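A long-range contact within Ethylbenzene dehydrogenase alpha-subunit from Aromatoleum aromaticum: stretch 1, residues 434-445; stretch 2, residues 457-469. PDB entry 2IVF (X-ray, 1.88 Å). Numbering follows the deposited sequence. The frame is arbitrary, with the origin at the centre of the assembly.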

# COMPACT_ATOMS: atom_id res chain seq x y z
N LYS A 434 -29.72 8.25 -12.74
CA LYS A 434 -28.79 9.21 -12.20
C LYS A 434 -27.70 9.57 -13.17
O LYS A 434 -27.32 10.72 -13.25
N VAL A 435 -27.16 8.57 -13.86
CA VAL A 435 -26.12 8.83 -14.85
C VAL A 435 -26.62 9.83 -15.92
O VAL A 435 -25.88 10.70 -16.37
N ALA A 436 -27.86 9.68 -16.33
CA ALA A 436 -28.45 10.57 -17.36
C ALA A 436 -28.58 12.00 -16.90
O ALA A 436 -28.64 12.89 -17.73
N LYS A 437 -28.65 12.23 -15.60
CA LYS A 437 -28.92 13.58 -15.08
C LYS A 437 -27.77 14.19 -14.29
O LYS A 437 -27.88 15.32 -13.84
N LYS A 438 -26.69 13.44 -14.09
CA LYS A 438 -25.59 13.86 -13.24
C LYS A 438 -24.31 13.92 -14.01
O LYS A 438 -24.04 13.04 -14.84
N ARG A 439 -23.55 14.97 -13.75
CA ARG A 439 -22.17 15.02 -14.22
C ARG A 439 -21.37 13.89 -13.57
O ARG A 439 -21.23 13.81 -12.36
N THR A 440 -20.85 13.02 -14.41
CA THR A 440 -20.38 11.73 -13.98
C THR A 440 -18.93 11.51 -14.40
O THR A 440 -18.57 11.77 -15.53
N CYS A 441 -18.12 11.12 -13.42
CA CYS A 441 -16.71 10.85 -13.61
C CYS A 441 -16.57 9.41 -13.09
O CYS A 441 -17.20 9.00 -12.08
N SER A 442 -15.74 8.65 -13.79
CA SER A 442 -15.39 7.33 -13.39
C SER A 442 -13.89 7.20 -13.18
O SER A 442 -13.06 7.97 -13.73
N TYR A 443 -13.52 6.22 -12.38
CA TYR A 443 -12.16 5.69 -12.46
C TYR A 443 -12.26 4.22 -12.71
O TYR A 443 -12.61 3.46 -11.82
N ILE A 444 -11.95 3.86 -13.95
CA ILE A 444 -11.75 2.51 -14.35
C ILE A 444 -10.31 2.15 -14.08
O ILE A 444 -9.39 2.71 -14.69
N GLY A 445 -10.11 1.18 -13.20
CA GLY A 445 -8.80 0.71 -12.86
C GLY A 445 -8.34 -0.38 -13.78
O GLY A 445 -9.02 -0.80 -14.71
N MET A 457 -16.56 -4.61 -21.37
CA MET A 457 -16.97 -3.92 -20.16
C MET A 457 -16.78 -2.42 -20.26
O MET A 457 -17.63 -1.65 -19.81
N GLU A 458 -15.62 -2.02 -20.80
CA GLU A 458 -15.32 -0.61 -21.03
C GLU A 458 -16.20 -0.02 -22.13
O GLU A 458 -16.72 1.06 -21.96
N ARG A 459 -16.34 -0.68 -23.28
CA ARG A 459 -17.22 -0.13 -24.31
C ARG A 459 -18.63 0.15 -23.77
O ARG A 459 -19.28 1.14 -24.12
N SER A 460 -19.10 -0.72 -22.90
CA SER A 460 -20.45 -0.61 -22.39
C SER A 460 -20.54 0.58 -21.45
O SER A 460 -21.51 1.32 -21.49
N LEU A 461 -19.53 0.78 -20.62
CA LEU A 461 -19.47 1.98 -19.76
C LEU A 461 -19.41 3.23 -20.62
O LEU A 461 -20.17 4.18 -20.40
N PHE A 462 -18.57 3.25 -21.64
CA PHE A 462 -18.56 4.42 -22.52
C PHE A 462 -19.85 4.69 -23.26
O PHE A 462 -20.18 5.85 -23.53
N LEU A 463 -20.62 3.65 -23.55
CA LEU A 463 -21.93 3.82 -24.18
C LEU A 463 -22.87 4.56 -23.24
O LEU A 463 -23.55 5.46 -23.65
N ALA A 464 -22.83 4.21 -21.96
CA ALA A 464 -23.64 4.92 -20.95
C ALA A 464 -23.19 6.38 -20.80
O ALA A 464 -24.02 7.29 -20.60
N MET A 465 -21.88 6.60 -20.82
CA MET A 465 -21.33 7.96 -20.78
C MET A 465 -21.75 8.73 -22.02
O MET A 465 -22.07 9.89 -21.93
N ALA A 466 -21.71 8.12 -23.18
CA ALA A 466 -22.20 8.77 -24.41
C ALA A 466 -23.66 9.20 -24.33
O ALA A 466 -24.06 10.33 -24.73
N LEU A 467 -24.49 8.25 -23.91
CA LEU A 467 -25.92 8.44 -23.88
C LEU A 467 -26.26 9.54 -22.89
O LEU A 467 -27.23 10.20 -23.07
N SER A 468 -25.41 9.74 -21.88
CA SER A 468 -25.65 10.77 -20.87
C SER A 468 -24.86 12.06 -21.12
O SER A 468 -24.93 13.00 -20.35
N GLY A 469 -24.12 12.11 -22.23
CA GLY A 469 -23.30 13.27 -22.55
C GLY A 469 -22.18 13.51 -21.56
O GLY A 469 -21.78 14.66 -21.35

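What does Ile 444 do at the end of the strand? It is the residue most covered by the other stretch. The strand runs nearly antiparallel to the helix, at 166°, and Ile 444 points toward it with chi1 m and chi2 t. Its CD1 lies 3.8 Å from CD1 of Leu 461 (t, t) and 3.9 Å from CZ of Phe 462 (chi1 m), whose ring it meets obliquely. CD1 of Ile 444 is also 4.3 Å from CG of Glu 458, the aliphatic part of a side chain whose carboxylate oxygens are hydrogen-bonded elsewhere in the structure.

How does Met 465 reach the strand? Its CA-to-CB bond points sideways, but chi1 and chi2, both m, bring the end nearer. CE of Met 465 sits 3.7 Å from CG2 of Thr 440 and 3.7 Å from OG of Ser 442. Side chains alternate along a strand, so Thr 440 and Ser 442, both chi1 m, share the face that points toward the helix, while Cys 441 and Tyr 443 point away. Thr 440 OG1 donates a hydrogen bond to Lys 438 O at 2.8 Å, leaving its methyl for Met 465.

What closes the contact at Ser 468? The CA-to-CB bond of Ser 468 (chi1 p) points toward the first stretch: Ser 468 CB is 3.2 Å from Val 435 O, and Ser 468 OG is 3.4 Å from CG1 of Val 435 (chi1 t). No hydrogen bond crosses between the stretches, so packing alone joins them directly.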

# COMPACT_ATOMS: atom_id res chain seq x y z
CB LYS A 434 -28.17 8.70 -10.91
CG LYS A 434 -29.16 8.75 -9.78
CD LYS A 434 -28.64 8.27 -8.46
CE LYS A 434 -29.61 8.62 -7.32
NZ LYS A 434 -29.15 8.03 -6.05
CB VAL A 435 -25.67 7.51 -15.53
CG1 VAL A 435 -24.75 7.79 -16.68
CG2 VAL A 435 -24.94 6.62 -14.51
CB ALA A 436 -29.81 10.07 -17.81
CB LYS A 437 -30.16 13.53 -14.18
CG LYS A 437 -29.91 12.96 -12.84
CD LYS A 437 -31.05 13.32 -11.82
CE LYS A 437 -32.17 12.31 -11.92
NZ LYS A 437 -32.76 11.94 -10.57
CB LYS A 438 -25.40 12.92 -12.04
CG LYS A 438 -26.55 13.02 -11.05
CD LYS A 438 -26.25 12.31 -9.76
CE LYS A 438 -27.49 12.19 -8.88
NZ LYS A 438 -28.13 13.53 -8.81
CB ARG A 439 -21.56 16.39 -13.91
CG ARG A 439 -20.18 16.57 -14.43
CD ARG A 439 -20.16 16.67 -16.00
NE ARG A 439 -21.09 17.66 -16.54
CZ ARG A 439 -20.86 18.96 -16.68
NH1 ARG A 439 -19.72 19.52 -16.30
NH2 ARG A 439 -21.81 19.74 -17.19
CB THR A 440 -21.23 10.62 -14.55
OG1 THR A 440 -22.60 10.75 -14.08
CG2 THR A 440 -20.60 9.21 -14.23
CB CYS A 441 -15.86 11.80 -12.77
SG CYS A 441 -14.09 11.72 -13.20
CB SER A 442 -15.84 6.32 -14.49
OG SER A 442 -17.21 6.44 -14.78
CB TYR A 443 -11.33 5.94 -11.20
CG TYR A 443 -9.85 5.68 -11.42
CD1 TYR A 443 -9.29 4.39 -11.23
CD2 TYR A 443 -9.03 6.67 -11.91
CE1 TYR A 443 -7.95 4.17 -11.48
CE2 TYR A 443 -7.69 6.46 -12.12
CZ TYR A 443 -7.16 5.21 -11.90
OH TYR A 443 -5.83 4.96 -12.21
CB ILE A 444 -11.96 2.33 -15.87
CG1 ILE A 444 -13.31 2.92 -16.30
CG2 ILE A 444 -11.92 0.83 -16.22
CD1 ILE A 444 -13.53 2.87 -17.81
CB MET A 457 -16.13 -4.47 -19.00
CG MET A 457 -16.38 -5.98 -18.73
SD MET A 457 -15.13 -6.84 -17.68
CE MET A 457 -15.00 -5.78 -16.25
CB GLU A 458 -13.84 -0.42 -21.43
CG GLU A 458 -12.88 -0.64 -20.27
CD GLU A 458 -11.46 -0.94 -20.74
OE1 GLU A 458 -11.11 -0.41 -21.81
OE2 GLU A 458 -10.71 -1.68 -20.05
CB ARG A 459 -17.26 -1.08 -25.49
CG ARG A 459 -15.96 -1.13 -26.21
CD ARG A 459 -15.99 -2.24 -27.27
NE ARG A 459 -16.99 -1.99 -28.31
CZ ARG A 459 -17.51 -2.91 -29.09
NH1 ARG A 459 -17.14 -4.18 -28.97
NH2 ARG A 459 -18.38 -2.57 -30.00
CB SER A 460 -20.85 -1.92 -21.69
OG SER A 460 -20.79 -3.00 -22.56
CB LEU A 461 -18.26 1.93 -18.81
CG LEU A 461 -18.02 3.08 -17.82
CD1 LEU A 461 -17.16 2.59 -16.59
CD2 LEU A 461 -17.32 4.27 -18.51
CB PHE A 462 -17.35 4.36 -23.46
CG PHE A 462 -16.06 4.45 -22.74
CD1 PHE A 462 -15.88 5.47 -21.84
CD2 PHE A 462 -15.04 3.53 -22.92
CE1 PHE A 462 -14.68 5.59 -21.10
CE2 PHE A 462 -13.85 3.67 -22.18
CZ PHE A 462 -13.70 4.67 -21.26
CB LEU A 463 -22.51 2.46 -24.61
CG LEU A 463 -23.93 2.52 -25.17
CD1 LEU A 463 -23.99 3.45 -26.42
CD2 LEU A 463 -24.45 1.09 -25.48
CB ALA A 464 -23.57 4.17 -19.59
CB MET A 465 -19.82 7.95 -20.62
CG MET A 465 -19.37 7.24 -19.37
SD MET A 465 -20.14 7.99 -17.86
CE MET A 465 -20.26 6.55 -16.80
CB ALA A 466 -22.02 7.82 -25.60
CB LEU A 467 -26.64 7.15 -23.50
CG LEU A 467 -26.65 6.09 -24.58
CD1 LEU A 467 -27.05 4.72 -23.95
CD2 LEU A 467 -27.56 6.50 -25.78
CB SER A 468 -25.34 10.21 -19.49
OG SER A 468 -24.01 9.69 -19.40